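Local coordinates for Tol-Pal system protein TolB (Acinetobacter baumannii, PDB 7MX5) that probably works in the periplasm as part of the Tol-Pal system, which helps the outer membrane invaginate during cell division and keeps it intact, at residues H4-K9 and G367-L372; L36-R41 and A155-E160; Q283-D288 and V294-F299. All coordinates share one frame; numbering follows the deposited sequence.

Contact 1: residues H4-K9 and G367-L372; sequences HLEIAK and GNRGLL
Glu-6 and Arg-369 reach for each other from opposite directions and meet in a salt bridge, the one side-chain pair that joins these two segments. The working bond is short: Arg-369 NH2 gives a hydrogen to Glu-6 OE2 at 2.9 Å, with an N-H...O angle of 153°. OE2 is approached on its syn side, a little out of the carboxylate plane. Arg-369 NH1 adds a weak bond to Glu-6 OE2 at 3.4 Å, so a single carboxylate oxygen takes both. Glu-6 OE1 stands 3.3 Å from Arg-369 NH2, near but not bonded. The two flat groups are not coplanar; their planes are turned 39° apart. The glutamate chain runs straight out beyond CG, whereas the arginine chain bends at chi3 (-62°) to bring its guanidinium round to the carboxylate. Further out, backbone bonds from Glu-6 to Asn-384 and from Ala-8 to Arg-382 hold the 6-9 strand in place, and Pro-386 touches the Arg-369 side chain. Ala-8 and Lys-9 both face Arg-382, a classic beta bulge. Strand 382-386 lies between 6-9 and 369-376, so the bridge spans it at the surface, linking the N-terminal edge strand to strand 369-376 in an antiparallel beta-propeller sheet.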
loop_
_atom_site.group_PDB
_atom_site.type_symbol
_atom_site.label_atom_id
_atom_site.label_comp_id
_atom_site.label_asym_id
_atom_site.label_seq_id
_atom_site.Cartn_x
_atom_site.Cartn_y
_atom_site.Cartn_z
ATOM N N HIS A 4 5.815 11.382 -8.129
ATOM C CA HIS A 4 7.263 11.264 -8.082
ATOM C C HIS A 4 7.707 10.868 -6.682
ATOM O O HIS A 4 7.076 11.225 -5.685
ATOM C CB HIS A 4 7.927 12.574 -8.504
ATOM C CG HIS A 4 7.527 13.029 -9.872
ATOM N ND1 HIS A 4 6.333 13.671 -10.120
ATOM C CD2 HIS A 4 8.154 12.923 -11.067
ATOM C CE1 HIS A 4 6.244 13.945 -11.410
ATOM N NE2 HIS A 4 7.336 13.503 -12.006
ATOM N N LEU A 5 8.801 10.118 -6.614
ATOM C CA LEU A 5 9.231 9.504 -5.368
ATOM C C LEU A 5 10.183 10.425 -4.616
ATOM O O LEU A 5 11.140 10.950 -5.195
ATOM C CB LEU A 5 9.892 8.153 -5.647
ATOM C CG LEU A 5 10.039 7.187 -4.470
ATOM C CD1 LEU A 5 11.238 7.514 -3.601
ATOM C CD2 LEU A 5 8.770 7.243 -3.651
ATOM N N GLU A 6 9.914 10.614 -3.326
ATOM C CA GLU A 6 10.814 11.302 -2.412
ATOM C C GLU A 6 11.071 10.416 -1.202
ATOM O O GLU A 6 10.174 9.701 -0.746
ATOM C CB GLU A 6 10.241 12.643 -1.929
ATOM C CG GLU A 6 10.214 13.759 -2.956
ATOM C CD GLU A 6 9.478 14.987 -2.446
ATOM O OE1 GLU A 6 9.142 15.021 -1.242
ATOM O OE2 GLU A 6 9.239 15.918 -3.242
ATOM N N ILE A 7 12.298 10.460 -0.690
ATOM C CA ILE A 7 12.617 9.931 0.631
ATOM C C ILE A 7 12.657 11.112 1.590
ATOM O O ILE A 7 13.415 12.067 1.380
ATOM C CB ILE A 7 13.949 9.164 0.644
ATOM C CG1 ILE A 7 13.963 8.032 -0.386
ATOM C CG2 ILE A 7 14.210 8.587 2.025
ATOM C CD1 ILE A 7 12.726 7.193 -0.398
ATOM N N ALA A 8 11.837 11.057 2.639
ATOM C CA ALA A 8 11.723 12.153 3.594
ATOM C C ALA A 8 12.521 11.909 4.868
ATOM O O ALA A 8 13.281 12.779 5.300
ATOM C CB ALA A 8 10.249 12.397 3.939
ATOM N N LYS A 9 12.362 10.737 5.481
ATOM C CA LYS A 9 13.051 10.396 6.724
ATOM C C LYS A 9 13.727 9.041 6.532
ATOM O O LYS A 9 13.069 7.999 6.580
ATOM C CB LYS A 9 12.082 10.376 7.903
ATOM C CG LYS A 9 12.734 10.078 9.243
ATOM C CD LYS A 9 11.723 9.533 10.240
ATOM C CE LYS A 9 11.545 10.465 11.426
ATOM N NZ LYS A 9 10.641 9.877 12.453
ATOM N N GLY A 367 3.108 21.392 3.061
ATOM C CA GLY A 367 3.187 22.636 2.314
ATOM C C GLY A 367 1.864 22.892 1.618
ATOM O O GLY A 367 0.791 22.772 2.216
ATOM N N ASN A 368 1.933 23.239 0.335
ATOM C CA ASN A 368 0.744 23.417 -0.486
ATOM C C ASN A 368 0.418 22.178 -1.310
ATOM O O ASN A 368 -0.495 22.219 -2.140
ATOM C CB ASN A 368 0.915 24.627 -1.406
ATOM C CG ASN A 368 1.968 24.404 -2.477
ATOM O OD1 ASN A 368 2.854 23.562 -2.328
ATOM N ND2 ASN A 368 1.873 25.158 -3.565
ATOM N N ARG A 369 1.136 21.080 -1.094
ATOM C CA ARG A 369 1.021 19.885 -1.919
ATOM C C ARG A 369 0.114 18.862 -1.249
ATOM O O ARG A 369 0.246 18.597 -0.050
ATOM C CB ARG A 369 2.399 19.268 -2.170
ATOM C CG ARG A 369 3.269 20.037 -3.149
ATOM C CD ARG A 369 4.290 19.122 -3.806
ATOM N NE ARG A 369 5.204 18.535 -2.833
ATOM C CZ ARG A 369 6.397 18.040 -3.130
ATOM N NH1 ARG A 369 6.857 18.041 -4.369
ATOM N NH2 ARG A 369 7.145 17.525 -2.157
ATOM N N GLY A 370 -0.806 18.296 -2.026
ATOM C CA GLY A 370 -1.537 17.120 -1.599
ATOM C C GLY A 370 -0.820 15.878 -2.083
ATOM O O GLY A 370 -0.646 15.695 -3.292
ATOM N N LEU A 371 -0.387 15.021 -1.162
ATOM C CA LEU A 371 0.538 13.951 -1.502
ATOM C C LEU A 371 0.163 12.666 -0.778
ATOM O O LEU A 371 -0.617 12.661 0.177
ATOM C CB LEU A 371 1.980 14.341 -1.156
ATOM C CG LEU A 371 2.243 14.833 0.270
ATOM C CD1 LEU A 371 2.636 13.687 1.192
ATOM C CD2 LEU A 371 3.316 15.906 0.270
ATOM N N LEU A 372 0.748 11.569 -1.251
ATOM C CA LEU A 372 0.726 10.292 -0.556
ATOM C C LEU A 372 2.022 10.128 0.225
ATOM O O LEU A 372 3.093 10.532 -0.237
ATOM C CB LEU A 372 0.565 9.127 -1.535
ATOM C CG LEU A 372 -0.778 8.931 -2.239
ATOM C CD1 LEU A 372 -0.827 7.561 -2.900
ATOM C CD2 LEU A 372 -1.938 9.107 -1.272
#

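Contact 2: residues L36-R41 and A155-E160; sequences LNRSGR and ADTDGE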
loop_
_atom_site.group_PDB
_atom_site.type_symbol
_atom_site.label_atom_id
_atom_site.label_comp_id
_atom_site.label_asym_id
_atom_site.label_seq_id
_atom_site.Cartn_x
_atom_site.Cartn_y
_atom_site.Cartn_z
ATOM N N LEU A 36 16.431 -0.625 -2.421
ATOM C CA LEU A 36 17.042 -0.953 -1.136
ATOM C C LEU A 36 17.140 0.271 -0.234
ATOM O O LEU A 36 17.038 0.147 0.992
ATOM C CB LEU A 36 18.425 -1.565 -1.357
ATOM C CG LEU A 36 18.450 -2.938 -2.033
ATOM C CD1 LEU A 36 19.772 -3.644 -1.776
ATOM C CD2 LEU A 36 17.283 -3.795 -1.564
ATOM N N ASN A 37 17.326 1.455 -0.816
ATOM C CA ASN A 37 17.377 2.683 -0.034
ATOM C C ASN A 37 16.000 3.165 0.403
ATOM O O ASN A 37 15.920 4.063 1.248
ATOM C CB ASN A 37 18.084 3.785 -0.825
ATOM C CG ASN A 37 19.581 3.798 -0.590
ATOM O OD1 ASN A 37 20.045 4.069 0.518
ATOM N ND2 ASN A 37 20.348 3.502 -1.634
ATOM N N ARG A 38 14.925 2.601 -0.148
ATOM C CA ARG A 38 13.572 2.919 0.291
ATOM C C ARG A 38 12.906 1.740 0.995
ATOM O O ARG A 38 11.678 1.712 1.137
ATOM C CB ARG A 38 12.723 3.404 -0.889
ATOM C CG ARG A 38 12.280 2.329 -1.871
ATOM C CD ARG A 38 11.234 2.885 -2.831
ATOM N NE ARG A 38 11.051 2.046 -4.011
ATOM C CZ ARG A 38 10.049 1.195 -4.176
ATOM N NH1 ARG A 38 9.116 1.036 -3.251
ATOM N NH2 ARG A 38 9.977 0.487 -5.299
ATOM N N SER A 39 13.699 0.773 1.458
ATOM C CA SER A 39 13.185 -0.396 2.159
ATOM C C SER A 39 12.785 -0.105 3.599
ATOM O O SER A 39 12.102 -0.933 4.212
ATOM C CB SER A 39 14.229 -1.515 2.144
ATOM O OG SER A 39 15.340 -1.181 2.960
ATOM N N GLY A 40 13.193 1.033 4.154
ATOM C CA GLY A 40 12.942 1.326 5.550
ATOM C C GLY A 40 13.780 0.538 6.530
ATOM O O GLY A 40 13.643 0.745 7.741
ATOM N N ARG A 41 14.644 -0.357 6.048
ATOM C CA ARG A 41 15.476 -1.182 6.908
ATOM C C ARG A 41 16.939 -1.215 6.496
ATOM O O ARG A 41 17.755 -1.759 7.250
ATOM C CB ARG A 41 14.947 -2.624 6.943
ATOM C CG ARG A 41 13.928 -2.894 8.033
ATOM C CD ARG A 41 13.901 -4.370 8.391
ATOM N NE ARG A 41 15.240 -4.946 8.413
ATOM C CZ ARG A 41 15.609 -5.957 9.186
ATOM N NH1 ARG A 41 14.760 -6.536 10.019
ATOM N NH2 ARG A 41 16.862 -6.400 9.123
ATOM N N ALA A 155 -0.465 2.655 -9.832
ATOM C CA ALA A 155 0.950 2.799 -10.132
ATOM C C ALA A 155 1.750 1.845 -9.258
ATOM O O ALA A 155 1.221 1.216 -8.337
ATOM C CB ALA A 155 1.425 4.243 -9.926
ATOM N N ASP A 156 3.042 1.743 -9.559
ATOM C CA ASP A 156 3.940 0.933 -8.754
ATOM C C ASP A 156 4.127 1.564 -7.375
ATOM O O ASP A 156 3.676 2.681 -7.101
ATOM C CB ASP A 156 5.286 0.769 -9.457
ATOM C CG ASP A 156 5.171 0.020 -10.769
ATOM O OD1 ASP A 156 4.233 -0.794 -10.908
ATOM O OD2 ASP A 156 6.015 0.246 -11.663
ATOM N N THR A 157 4.812 0.829 -6.496
ATOM C CA THR A 157 5.018 1.304 -5.132
ATOM C C THR A 157 5.901 2.543 -5.072
ATOM O O THR A 157 5.924 3.221 -4.040
ATOM C CB THR A 157 5.618 0.191 -4.272
ATOM O OG1 THR A 157 6.948 -0.100 -4.718
ATOM C CG2 THR A 157 4.767 -1.066 -4.367
ATOM N N ASP A 158 6.626 2.855 -6.147
ATOM C CA ASP A 158 7.410 4.079 -6.232
ATOM C C ASP A 158 6.725 5.151 -7.071
ATOM O O ASP A 158 7.325 6.199 -7.331
ATOM C CB ASP A 158 8.804 3.783 -6.791
ATOM C CG ASP A 158 8.763 3.145 -8.170
ATOM O OD1 ASP A 158 7.657 2.850 -8.670
ATOM O OD2 ASP A 158 9.846 2.937 -8.757
ATOM N N GLY A 159 5.485 4.912 -7.498
ATOM C CA GLY A 159 4.746 5.854 -8.308
ATOM C C GLY A 159 4.990 5.751 -9.798
ATOM O O GLY A 159 4.293 6.422 -10.570
ATOM N N GLU A 160 5.947 4.935 -10.228
ATOM C CA GLU A 160 6.268 4.835 -11.642
ATOM C C GLU A 160 5.277 3.927 -12.362
ATOM O O GLU A 160 4.574 3.115 -11.751
ATOM C CB GLU A 160 7.693 4.315 -11.837
ATOM C CG GLU A 160 8.770 5.224 -11.268
ATOM C CD GLU A 160 8.926 6.516 -12.051
ATOM O OE1 GLU A 160 8.427 6.592 -13.194
ATOM O OE2 GLU A 160 9.551 7.459 -11.521
#
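The guanidinium of Arg-38 meets Thr-157 at its edge and Asp-158 over one face, and these two approaches make up the contact. At the edge, Arg-38 NH1 donates to Thr-157 OG1 at 2.9 Å, the oxygen lying 20° out of the guanidinium plane; Arg-38 NH2 reaches the same hydroxyl weakly at 3.1 Å. The arginine and threonine side chains cross at about a right angle. Over the face, Asp-158 CB sits 3.7 Å above the guanidinium plane of Arg-38, toward the rim. The Asp-158 carboxylate plane is 30° from that of the guanidinium, and Asp-158 OD2 is 4.2 Å from Arg-38 NH2, well out of plane, so opposite charges lie close without a hydrogen bond. The main charge partners are others: Asp-35 for Arg-38 and Arg-111 for Asp-158. Arg-38 runs extended from CG to NE, which carries the guanidinium across to the turn. Thr-157 OG1 is also bonded to Phe-132 O, so this buried hydroxyl links three parts of the chain. Residues 156-159 form a type I beta turn, and Asp-158 OD1 accepts from Glu-160 N in an Asx turn. Arg-38 thus extends from just beyond helix 29-37 of the N-terminal domain to the turn after strand 150-156, while His-115 of helix 110-126 touches both Arg-38 and Asp-158.

Contact 3: residues Q283-D288 and V294-F299; sequences QIYRYD and VKRLTF
Arg-296 lies against Tyr-285 for much of its length, and the pair is best followed outward from the arginine CB. Arg-296 CB is 3.6 Å from Tyr-285 CE2. Arg-296 CG then passes over one face of the Tyr-285 ring in a CH-pi contact, 4.2 Å from the centroid and 20° off the ring normal. Arg-296 CD continues past the phenol end, 3.8 Å from Tyr-285 OH. CG stands opposite the backbone N (chi1 -172°), which sends the extended chain along the ring and on beyond the tyrosine to Gln-283. There NE donates to Thr-298 O, and NH2 adds a weak bond to the same carbonyl. The guanidinium is sandwiched, with Gln-283 CG over one face and Phe-299 CD1 over the opposite one, while Thr-298 O sits at its edge; these neighbours should limit how far the group can turn.

Past the end of the second strand, Leu-297 N still donates to Ile-284 O at 2.9 Å. The Thr-298 hydroxyl then takes over, accepting from Ile-284 N at 3.0 Å and donating to Gln-283 OE1, so a side chain stands in for a backbone acceptor. Further along, Arg-286 and Lys-295 form a hydrogen-bonded antiparallel pair, with Arg-286 N to Lys-295 O at 2.6 Å. Val-294 spans the two tyrosines, one methyl to each: its CG1 lies near Tyr-285 CD2, and Val-294 CG2 meets the edge of the Tyr-287 ring, 3.6 Å from Tyr-287 CD1. On the other face of the sheet Leu-297 CD1 packs on Arg-286 CB at 3.7 Å, and Ile-316 of strand 315-320 touches the same leucine. This is an antiparallel beta hairpin forming the last two strands of a four-stranded sheet, the arrangement of a beta-propeller blade.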
loop_
_atom_site.group_PDB
_atom_site.type_symbol
_atom_site.label_atom_id
_atom_site.label_comp_id
_atom_site.label_asym_id
_atom_site.label_seq_id
_atom_site.Cartn_x
_atom_site.Cartn_y
_atom_site.Cartn_z
ATOM N N GLN A 283 -15.388 5.651 17.341
ATOM C CA GLN A 283 -14.507 4.568 17.750
ATOM C C GLN A 283 -14.574 3.452 16.717
ATOM O O GLN A 283 -15.478 3.407 15.878
ATOM C CB GLN A 283 -14.879 4.027 19.139
ATOM C CG GLN A 283 -14.759 5.042 20.265
ATOM C CD GLN A 283 -13.352 5.588 20.423
ATOM O OE1 GLN A 283 -12.373 4.945 20.043
ATOM N NE2 GLN A 283 -13.245 6.784 20.993
ATOM N N ILE A 284 -13.601 2.550 16.782
ATOM C CA ILE A 284 -13.519 1.415 15.871
ATOM C C ILE A 284 -14.077 0.191 16.583
ATOM O O ILE A 284 -13.587 -0.193 17.651
ATOM C CB ILE A 284 -12.076 1.171 15.401
ATOM C CG1 ILE A 284 -11.651 2.253 14.409
ATOM C CG2 ILE A 284 -11.947 -0.208 14.769
ATOM C CD1 ILE A 284 -10.198 2.174 14.020
ATOM N N TYR A 285 -15.101 -0.416 15.995
ATOM C CA TYR A 285 -15.751 -1.594 16.544
ATOM C C TYR A 285 -15.531 -2.787 15.623
ATOM O O TYR A 285 -15.127 -2.646 14.467
ATOM C CB TYR A 285 -17.249 -1.343 16.751
ATOM C CG TYR A 285 -17.560 -0.349 17.847
ATOM C CD1 TYR A 285 -17.350 1.011 17.657
ATOM C CD2 TYR A 285 -18.067 -0.766 19.071
ATOM C CE1 TYR A 285 -17.634 1.925 18.653
ATOM C CE2 TYR A 285 -18.353 0.141 20.075
ATOM C CZ TYR A 285 -18.134 1.485 19.860
ATOM O OH TYR A 285 -18.417 2.395 20.853
ATOM N N ARG A 286 -15.805 -3.976 16.155
ATOM C CA ARG A 286 -15.642 -5.228 15.425
ATOM C C ARG A 286 -16.963 -5.983 15.437
ATOM O O ARG A 286 -17.467 -6.337 16.507
ATOM C CB ARG A 286 -14.530 -6.082 16.038
ATOM C CG ARG A 286 -14.325 -7.428 15.356
ATOM C CD ARG A 286 -13.499 -8.366 16.222
ATOM N NE ARG A 286 -13.308 -9.670 15.596
ATOM C CZ ARG A 286 -14.077 -10.729 15.819
ATOM N NH1 ARG A 286 -15.107 -10.673 16.646
ATOM N NH2 ARG A 286 -13.805 -11.870 15.192
ATOM N N TYR A 287 -17.518 -6.227 14.252
ATOM C CA TYR A 287 -18.743 -7.004 14.103
ATOM C C TYR A 287 -18.376 -8.448 13.788
ATOM O O TYR A 287 -17.720 -8.717 12.776
ATOM C CB TYR A 287 -19.634 -6.433 13.001
ATOM C CG TYR A 287 -20.905 -7.227 12.777
ATOM C CD1 TYR A 287 -22.058 -6.946 13.496
ATOM C CD2 TYR A 287 -20.948 -8.266 11.854
ATOM C CE1 TYR A 287 -23.218 -7.671 13.298
ATOM C CE2 TYR A 287 -22.102 -8.996 11.649
ATOM C CZ TYR A 287 -23.235 -8.695 12.373
ATOM O OH TYR A 287 -24.386 -9.421 12.172
ATOM N N ASP A 288 -18.817 -9.371 14.637
ATOM C CA ASP A 288 -18.547 -10.791 14.456
ATOM C C ASP A 288 -19.628 -11.406 13.573
ATOM O O ASP A 288 -20.820 -11.308 13.883
ATOM C CB ASP A 288 -18.490 -11.499 15.808
ATOM C CG ASP A 288 -17.924 -12.900 15.710
ATOM O OD1 ASP A 288 -16.800 -13.054 15.187
ATOM O OD2 ASP A 288 -18.605 -13.849 16.152
ATOM N N VAL A 294 -21.223 -6.979 18.332
ATOM C CA VAL A 294 -20.370 -5.832 18.057
ATOM C C VAL A 294 -19.522 -5.577 19.295
ATOM O O VAL A 294 -20.046 -5.539 20.414
ATOM C CB VAL A 294 -21.192 -4.583 17.685
ATOM C CG1 VAL A 294 -20.330 -3.333 17.769
ATOM C CG2 VAL A 294 -21.782 -4.736 16.292
ATOM N N LYS A 295 -18.217 -5.416 19.094
ATOM C CA LYS A 295 -17.276 -5.222 20.186
ATOM C C LYS A 295 -16.360 -4.050 19.871
ATOM O O LYS A 295 -15.890 -3.906 18.739
ATOM C CB LYS A 295 -16.446 -6.486 20.430
ATOM C CG LYS A 295 -15.486 -6.388 21.599
ATOM C CD LYS A 295 -14.191 -7.123 21.303
ATOM C CE LYS A 295 -14.425 -8.619 21.182
ATOM N NZ LYS A 295 -13.394 -9.272 20.330
ATOM N N ARG A 296 -16.110 -3.214 20.876
ATOM C CA ARG A 296 -15.213 -2.082 20.712
ATOM C C ARG A 296 -13.762 -2.544 20.748
ATOM O O ARG A 296 -13.372 -3.349 21.600
ATOM C CB ARG A 296 -15.454 -1.039 21.803
ATOM C CG ARG A 296 -14.689 0.256 21.590
ATOM C CD ARG A 296 -15.158 1.347 22.537
ATOM N NE ARG A 296 -14.172 2.414 22.658
ATOM C CZ ARG A 296 -14.241 3.402 23.540
ATOM N NH1 ARG A 296 -15.241 3.491 24.401
ATOM N NH2 ARG A 296 -13.284 4.325 23.555
ATOM N N LEU A 297 -12.964 -2.029 19.818
ATOM C CA LEU A 297 -11.550 -2.368 19.717
ATOM C C LEU A 297 -10.628 -1.264 20.204
ATOM O O LEU A 297 -9.591 -1.554 20.805
ATOM C CB LEU A 297 -11.192 -2.716 18.267
ATOM C CG LEU A 297 -11.771 -4.018 17.714
ATOM C CD1 LEU A 297 -11.394 -4.191 16.249
ATOM C CD2 LEU A 297 -11.297 -5.207 18.537
ATOM N N THR A 298 -10.976 -0.004 19.962
ATOM C CA THR A 298 -10.133 1.128 20.321
ATOM C C THR A 298 -10.689 1.817 21.559
ATOM O O THR A 298 -11.870 2.179 21.598
ATOM C CB THR A 298 -10.037 2.123 19.163
ATOM O OG1 THR A 298 -11.354 2.475 18.721
ATOM C CG2 THR A 298 -9.264 1.515 18.002
ATOM N N PHE A 299 -9.834 1.998 22.566
ATOM C CA PHE A 299 -10.228 2.628 23.816
ATOM C C PHE A 299 -9.424 3.874 24.156
ATOM O O PHE A 299 -9.822 4.612 25.065
ATOM C CB PHE A 299 -10.109 1.629 24.979
ATOM C CG PHE A 299 -10.954 0.399 24.810
ATOM C CD1 PHE A 299 -12.289 0.404 25.177
ATOM C CD2 PHE A 299 -10.412 -0.761 24.281
ATOM C CE1 PHE A 299 -13.069 -0.727 25.022
ATOM C CE2 PHE A 299 -11.187 -1.894 24.123
ATOM C CZ PHE A 299 -12.516 -1.877 24.494
#

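Overall arrangement
From the N terminus, residues 4-9 open the longest loop, which contact 1 closes only at 367-372, 358 residues later. Both other contacts lie within it, one after the other: contact 2 joins 36-41 to 155-160, and contact 3 closes a short hairpin at 283-288 and 294-299. None of the three cross. Contacts 1 and 2 are neighbours, their centres 13 Å apart, and they touch where Leu-5 packs on Asp-158 and Ile-7 on Arg-38; between them the N-terminal segment and domain are tied to the propeller. Contact 3 is remote, its centre about 33 Å from each of the others, and belongs to one propeller sheet alone.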